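Local coordinates for putative uncharacterized protein TTHA1012 (Thermus thermophilus, PDB 2YZY) that is of unknown function but has a LolA-like fold, and may carry lipoproteins toward the outer membrane, at residues A25-R30 with A42-L47. Numbering follows the deposited sequence.
Sequences ATVQGR and ARVYAL
Four main-chain hydrogen bonds join residues 25-30 to residues 42-47, the two antiparallel arms of a beta hairpin. Ala25 N donates to Val44 O at 2.9 Å, while Val44 N returns a straighter bond (168°) to Ala25 O, approaching from above the carbonyl plane. Val27 N reaches Ala42 O at 2.8 Å in a nearly linear bond (172°), and Ala42 N donates to Val27 O; both donors lie in the carbonyl plane. Between these hydrogen-bonded pairs sits the non-hydrogen-bonded pair Thr26-Arg43, where Thr26 CA and Arg43 CA draw together to 4.5 Å. Here CA-H...O contacts supplement the ladder: Arg43 CA lies 3.3 Å from Ala25 O, and Thr26 CA faces Ala42 O.

Between the two segments the apolar side-chain contact lies on the face bearing Ala25, Val27, Ala42 and Val44. The two valines are diagonal neighbours whose side chains cross obliquely, touching through Val27 CG2 and Val44 CG2 at 3.8 Å. In both, CG1 is anti to the backbone N, leaving CG2 beside it and turned to the other valine. Thr26 and Arg43 project from the other face, where Thr26 OG1 forms a hydrogen bond with Glu177 OE1 and the extended side chain of the exposed Arg43 lies near a bound MPD molecule, probably from the crystallisation liquor.

The two short segments run at 142° to each other, well short of strictly antiparallel, a twist consistent with the curved, incompletely closed barrel of LolA-like proteins. Strand 169-180 flanks the first arm, placing Val175 and Leu173 against Ala25 and Val27, and strand 52-59 flanks the second, bringing Phe53 against Val44.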
# COMPACT_ATOMS: atom_id res chain seq x y z
N ALA A 25 2.68 6.78 -5.45
CA ALA A 25 1.46 6.34 -6.10
C ALA A 25 0.22 6.85 -5.39
O ALA A 25 0.29 7.41 -4.30
CB ALA A 25 1.43 4.82 -6.15
N THR A 26 -0.91 6.65 -6.04
CA THR A 26 -2.20 7.04 -5.48
C THR A 26 -3.00 5.75 -5.35
O THR A 26 -3.11 4.99 -6.31
CB THR A 26 -2.94 8.00 -6.42
OG1 THR A 26 -2.16 9.19 -6.58
CG2 THR A 26 -4.31 8.37 -5.83
N VAL A 27 -3.53 5.51 -4.16
CA VAL A 27 -4.33 4.31 -3.92
C VAL A 27 -5.77 4.74 -3.66
O VAL A 27 -6.02 5.64 -2.86
CB VAL A 27 -3.80 3.52 -2.70
CG1 VAL A 27 -4.70 2.32 -2.43
CG2 VAL A 27 -2.37 3.04 -2.97
N GLN A 28 -6.70 4.12 -4.37
CA GLN A 28 -8.11 4.44 -4.23
C GLN A 28 -8.94 3.17 -4.25
O GLN A 28 -8.66 2.25 -5.00
CB GLN A 28 -8.55 5.36 -5.37
CG GLN A 28 -10.04 5.70 -5.36
CD GLN A 28 -10.43 6.63 -6.48
OE1 GLN A 28 -10.15 6.37 -7.65
NE2 GLN A 28 -11.08 7.74 -6.14
N GLY A 29 -9.97 3.13 -3.41
CA GLY A 29 -10.81 1.94 -3.39
C GLY A 29 -11.90 2.03 -2.35
O GLY A 29 -12.19 3.11 -1.83
N ARG A 30 -12.51 0.90 -2.06
CA ARG A 30 -13.57 0.84 -1.06
C ARG A 30 -13.21 -0.18 0.00
O ARG A 30 -12.60 -1.21 -0.29
CB ARG A 30 -14.90 0.49 -1.72
CG ARG A 30 -14.94 -0.84 -2.45
CD ARG A 30 -16.23 -0.95 -3.26
NE ARG A 30 -16.38 -2.24 -3.93
CZ ARG A 30 -16.68 -3.38 -3.31
NH1 ARG A 30 -16.86 -3.40 -2.00
NH2 ARG A 30 -16.79 -4.50 -4.01
N ALA A 42 -5.54 7.62 -0.76
CA ALA A 42 -4.29 7.98 -0.12
C ALA A 42 -3.15 8.07 -1.12
O ALA A 42 -3.22 7.53 -2.22
CB ALA A 42 -3.95 6.94 0.94
N ARG A 43 -2.10 8.79 -0.73
CA ARG A 43 -0.92 8.89 -1.57
C ARG A 43 0.13 8.07 -0.84
O ARG A 43 0.20 8.08 0.39
CB ARG A 43 -0.44 10.34 -1.71
CG ARG A 43 -1.34 11.22 -2.57
CD ARG A 43 -0.64 12.54 -2.88
NE ARG A 43 -1.42 13.43 -3.74
CZ ARG A 43 -2.24 14.38 -3.29
NH1 ARG A 43 -2.39 14.58 -1.99
NH2 ARG A 43 -2.89 15.15 -4.16
N VAL A 44 0.94 7.34 -1.60
CA VAL A 44 1.98 6.49 -1.02
C VAL A 44 3.35 6.89 -1.54
O VAL A 44 3.51 7.22 -2.71
CB VAL A 44 1.69 5.01 -1.37
CG1 VAL A 44 2.75 4.12 -0.77
CG2 VAL A 44 0.30 4.62 -0.85
N TYR A 45 4.35 6.85 -0.66
CA TYR A 45 5.72 7.23 -1.00
C TYR A 45 6.69 6.18 -0.51
O TYR A 45 6.59 5.70 0.62
CB TYR A 45 6.07 8.57 -0.35
CG TYR A 45 5.18 9.69 -0.81
CD1 TYR A 45 5.53 10.48 -1.90
CD2 TYR A 45 3.94 9.92 -0.20
CE1 TYR A 45 4.68 11.46 -2.39
CE2 TYR A 45 3.08 10.90 -0.68
CZ TYR A 45 3.46 11.66 -1.77
OH TYR A 45 2.59 12.61 -2.26
N ALA A 46 7.67 5.85 -1.35
CA ALA A 46 8.65 4.84 -0.98
C ALA A 46 10.07 5.25 -1.34
O ALA A 46 10.34 5.70 -2.45
CB ALA A 46 8.32 3.51 -1.67
N LEU A 47 10.97 5.08 -0.37
CA LEU A 47 12.39 5.36 -0.55
C LEU A 47 13.04 4.06 -0.05
O LEU A 47 13.51 3.99 1.08
CB LEU A 47 12.82 6.56 0.30
CG LEU A 47 14.26 7.07 0.12
CD1 LEU A 47 14.56 7.30 -1.35
CD2 LEU A 47 14.43 8.36 0.91